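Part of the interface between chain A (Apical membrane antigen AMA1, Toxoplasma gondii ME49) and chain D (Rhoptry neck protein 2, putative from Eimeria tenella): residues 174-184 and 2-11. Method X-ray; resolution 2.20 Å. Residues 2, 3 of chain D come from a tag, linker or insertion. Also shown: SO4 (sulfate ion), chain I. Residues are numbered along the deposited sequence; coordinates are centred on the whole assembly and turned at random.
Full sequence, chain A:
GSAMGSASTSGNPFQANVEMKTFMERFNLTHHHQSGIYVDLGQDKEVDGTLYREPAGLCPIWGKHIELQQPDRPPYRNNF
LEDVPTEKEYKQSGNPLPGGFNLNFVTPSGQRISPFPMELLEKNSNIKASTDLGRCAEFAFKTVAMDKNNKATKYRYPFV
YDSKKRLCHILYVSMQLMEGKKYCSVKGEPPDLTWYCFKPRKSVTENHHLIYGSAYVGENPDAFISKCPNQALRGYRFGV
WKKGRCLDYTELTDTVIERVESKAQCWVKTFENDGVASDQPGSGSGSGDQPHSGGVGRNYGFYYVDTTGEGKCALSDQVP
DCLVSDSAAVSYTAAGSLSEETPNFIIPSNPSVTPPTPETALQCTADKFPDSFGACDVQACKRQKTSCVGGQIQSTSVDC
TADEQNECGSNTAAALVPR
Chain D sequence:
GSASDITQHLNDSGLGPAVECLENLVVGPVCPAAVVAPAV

Chain A 174-184: SMQLMEGKKYC
Chain D, residues 2-11: SASDITQHLN

The first two turns of a chain D helix pack against an irregular segment of chain A through an aromatic stack, apolar side chains and one bridging water, with no direct hydrogen bond between the stretches; together they bury 395 Å². In chain D the helix starts at D:Ser4 and runs past D:Asn11, with phi/psi near -60/-45 and i to i+4 hydrogen bonds such as D:His9 N to D:Asp5 O (2.8 Å) and D:Leu10 N to D:Ile6 O (2.8 Å). The chain A stretch, 174-184, has no regular helix or strand. A:Leu177 to A:Glu179 are extended; A:Gly180, at phi/psi 100/129, then leads into a tight turn in which its O accepts from A:Tyr183 N (2.8 Å) and A:Cys184 N (3.0 Å). A side chain at A:Gly180 would jam against the carbonyl O of A:Glu179, so glycine suits this turn. The register places CA of A:Tyr183 6.9 Å from CA of D:Ile6, and CA of A:Met175 8.6 Å from CA of D:Leu10.

At the centre, A:Tyr183 (chi1 m, chi2 -70°) and D:His9 (chi1 t, chi2 66°) both point toward the opposing stretch and stack face to face, ring centroids 3.8 Å apart and planes at 27°. The closest approach is A:Tyr183 CD1 to D:His9 CD2, 3.3 Å. Imidazole suits this place doubly: while its face covers the tyrosine, D:His9 NE2 lies 2.9 Å from water 1, which accepts from A:Glu179 N at 2.8 Å. The water thus links the histidine to the chain A backbone, while the CA-to-CB bond of A:Glu179 points away.

One helical turn before D:His9, D:Ile6 (m, t) brings CG1 to 3.7 Å from A:Tyr183 CE1, approaching the ring obliquely, and CD1 to 3.7 Å from A:Lys182 O. The CG1-CD1 arm of D:Ile6 extends the apolar patch begun by the stack. D:Leu10 (m, t) leaves its backbone sideways, but its end turns inward, placing CD2 3.4 Å from A:Met178 CE and 4.5 Å from A:Met175 SD. Both methionines are buried; A:Met175 (m, t, m) points toward the helix, whereas A:Met178 (t, t, m) starts sideways and reaches it with its terminal methyl. Their long, unbranched side chains let these buried residues offer an apolar surface to D:Leu10.

At the exposed margin, A:Lys182 (t, t, chi3 139°, p) carries NZ to 4.2 Å from O of D:Ser2, a poorly ordered tag residue. D:Thr7 and D:Asn11 point away from chain A. Beside the turn, a sulfate accepts from A:Lys181 N through O4 at 3.2 Å.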

# COMPACT_ATOMS: atom_id res chain seq x y z
N SER A 174 6.46 12.21 7.66
CA SER A 174 5.35 11.76 6.83
C SER A 174 5.67 11.91 5.34
O SER A 174 4.90 11.45 4.49
CB SER A 174 4.08 12.53 7.17
OG SER A 174 3.67 12.25 8.50
N MET A 175 6.78 12.57 5.03
CA MET A 175 7.22 12.68 3.64
C MET A 175 7.59 11.30 3.12
O MET A 175 8.03 10.45 3.89
CB MET A 175 8.42 13.63 3.52
CG MET A 175 8.13 15.07 3.91
SD MET A 175 9.47 16.17 3.44
CE MET A 175 10.77 15.65 4.55
N GLN A 176 7.40 11.08 1.83
CA GLN A 176 7.64 9.77 1.24
C GLN A 176 8.51 9.85 -0.01
O GLN A 176 9.16 8.88 -0.39
CB GLN A 176 6.31 9.09 0.92
CG GLN A 176 5.53 8.69 2.17
CD GLN A 176 4.04 8.71 1.96
OE1 GLN A 176 3.49 7.91 1.20
NE2 GLN A 176 3.36 9.64 2.63
N LEU A 177 8.53 11.02 -0.65
CA LEU A 177 9.36 11.23 -1.83
C LEU A 177 9.99 12.61 -1.84
O LEU A 177 9.32 13.61 -1.61
CB LEU A 177 8.52 11.03 -3.11
CG LEU A 177 9.23 11.22 -4.45
CD1 LEU A 177 10.39 10.26 -4.60
CD2 LEU A 177 8.26 11.03 -5.60
N MET A 178 11.29 12.65 -2.10
CA MET A 178 11.99 13.90 -2.35
C MET A 178 13.11 13.68 -3.36
O MET A 178 13.96 12.80 -3.17
CB MET A 178 12.55 14.51 -1.06
CG MET A 178 12.70 16.02 -1.14
SD MET A 178 13.75 16.71 0.15
CE MET A 178 12.62 16.71 1.55
N GLU A 179 13.10 14.47 -4.42
CA GLU A 179 14.03 14.30 -5.54
C GLU A 179 14.42 15.64 -6.15
O GLU A 179 13.73 16.64 -5.96
CB GLU A 179 13.40 13.40 -6.61
CG GLU A 179 12.12 13.99 -7.20
CD GLU A 179 11.38 13.01 -8.10
OE1 GLU A 179 10.21 13.28 -8.44
OE2 GLU A 179 11.97 11.97 -8.47
N GLY A 180 15.52 15.65 -6.89
CA GLY A 180 15.99 16.85 -7.56
C GLY A 180 17.11 17.54 -6.80
O GLY A 180 16.98 17.81 -5.60
N LYS A 181 18.21 17.82 -7.49
CA LYS A 181 19.38 18.46 -6.89
C LYS A 181 19.03 19.81 -6.27
O LYS A 181 19.79 20.36 -5.48
CB LYS A 181 20.48 18.64 -7.93
CG LYS A 181 20.24 19.78 -8.91
CD LYS A 181 21.34 19.86 -9.97
CE LYS A 181 21.03 20.93 -11.00
NZ LYS A 181 20.95 20.36 -12.38
N LYS A 182 17.88 20.35 -6.65
CA LYS A 182 17.40 21.62 -6.12
C LYS A 182 16.94 21.48 -4.67
O LYS A 182 16.90 22.47 -3.93
CB LYS A 182 16.27 22.14 -7.00
CG LYS A 182 15.84 23.57 -6.73
CD LYS A 182 15.05 24.12 -7.91
CE LYS A 182 13.85 24.94 -7.47
NZ LYS A 182 14.24 26.12 -6.65
N TYR A 183 16.60 20.26 -4.27
CA TYR A 183 15.94 20.00 -2.99
C TYR A 183 16.72 19.08 -2.07
O TYR A 183 16.61 19.18 -0.85
CB TYR A 183 14.55 19.40 -3.24
CG TYR A 183 13.63 20.31 -4.03
CD1 TYR A 183 13.13 21.47 -3.47
CD2 TYR A 183 13.26 19.99 -5.33
CE1 TYR A 183 12.29 22.30 -4.18
CE2 TYR A 183 12.42 20.82 -6.05
CZ TYR A 183 11.93 21.97 -5.47
OH TYR A 183 11.09 22.80 -6.17
N CYS A 184 17.51 18.17 -2.64
CA CYS A 184 18.18 17.16 -1.84
C CYS A 184 19.41 16.58 -2.53
O CYS A 184 19.58 16.73 -3.74
CB CYS A 184 17.20 16.03 -1.49
SG CYS A 184 16.45 15.24 -2.94
N SER D 2 12.57 31.63 -4.26
CA SER D 2 13.55 30.60 -4.56
C SER D 2 13.97 29.84 -3.30
O SER D 2 14.53 28.75 -3.37
CB SER D 2 14.78 31.21 -5.23
OG SER D 2 14.45 31.73 -6.51
N ALA D 3 13.68 30.44 -2.14
CA ALA D 3 13.89 29.78 -0.85
C ALA D 3 12.54 29.55 -0.18
O ALA D 3 12.36 28.59 0.57
CB ALA D 3 14.80 30.60 0.04
N SER D 4 11.59 30.44 -0.46
CA SER D 4 10.21 30.26 -0.04
C SER D 4 9.58 29.14 -0.87
O SER D 4 8.75 28.38 -0.37
CB SER D 4 9.43 31.57 -0.20
OG SER D 4 8.03 31.35 -0.27
N ASP D 5 9.99 29.04 -2.13
CA ASP D 5 9.52 28.00 -3.03
C ASP D 5 9.93 26.62 -2.52
O ASP D 5 9.13 25.68 -2.54
CB ASP D 5 10.06 28.23 -4.44
CG ASP D 5 9.16 29.14 -5.27
OD1 ASP D 5 8.40 29.92 -4.68
OD2 ASP D 5 9.23 29.06 -6.52
N ILE D 6 11.17 26.51 -2.07
CA ILE D 6 11.69 25.26 -1.51
C ILE D 6 10.89 24.88 -0.26
O ILE D 6 10.51 23.72 -0.09
CB ILE D 6 13.20 25.39 -1.18
CG1 ILE D 6 14.02 25.11 -2.44
CG2 ILE D 6 13.62 24.42 -0.07
CD1 ILE D 6 15.47 25.55 -2.36
N THR D 7 10.65 25.86 0.60
CA THR D 7 9.84 25.68 1.79
C THR D 7 8.45 25.18 1.41
O THR D 7 7.94 24.20 1.97
CB THR D 7 9.73 27.00 2.60
OG1 THR D 7 10.84 27.10 3.49
CG2 THR D 7 8.43 27.09 3.41
N GLN D 8 7.84 25.86 0.44
CA GLN D 8 6.52 25.48 -0.05
C GLN D 8 6.55 24.06 -0.59
O GLN D 8 5.63 23.28 -0.35
CB GLN D 8 6.04 26.46 -1.12
CG GLN D 8 4.56 26.30 -1.47
CD GLN D 8 3.67 26.43 -0.24
OE1 GLN D 8 3.96 27.20 0.67
NE2 GLN D 8 2.59 25.65 -0.21
N HIS D 9 7.62 23.72 -1.32
CA HIS D 9 7.79 22.37 -1.84
C HIS D 9 7.86 21.36 -0.70
O HIS D 9 7.25 20.30 -0.76
CB HIS D 9 9.06 22.26 -2.70
CG HIS D 9 9.28 20.89 -3.27
ND1 HIS D 9 8.44 20.34 -4.21
CD2 HIS D 9 10.24 19.97 -3.03
CE1 HIS D 9 8.87 19.13 -4.53
NE2 HIS D 9 9.96 18.88 -3.83
N LEU D 10 8.62 21.70 0.34
CA LEU D 10 8.71 20.84 1.52
C LEU D 10 7.34 20.64 2.16
O LEU D 10 6.96 19.51 2.47
CB LEU D 10 9.68 21.43 2.56
CG LEU D 10 11.17 21.33 2.21
CD1 LEU D 10 11.99 22.12 3.21
CD2 LEU D 10 11.62 19.88 2.17
N ASN D 11 6.59 21.72 2.35
CA ASN D 11 5.24 21.60 2.88
C ASN D 11 4.33 20.77 1.98
O ASN D 11 3.54 19.96 2.46
CB ASN D 11 4.62 22.98 3.11
CG ASN D 11 3.21 22.89 3.66
OD1 ASN D 11 2.23 22.89 2.90
ND2 ASN D 11 3.09 22.80 4.98
S SO4 I . 17.99 16.98 -11.39
O1 SO4 I . 18.83 17.44 -12.50
O2 SO4 I . 17.07 15.95 -11.87
O3 SO4 I . 17.23 18.11 -10.86
O4 SO4 I . 18.84 16.43 -10.34
O HOH W 1 10.96 16.31 -4.60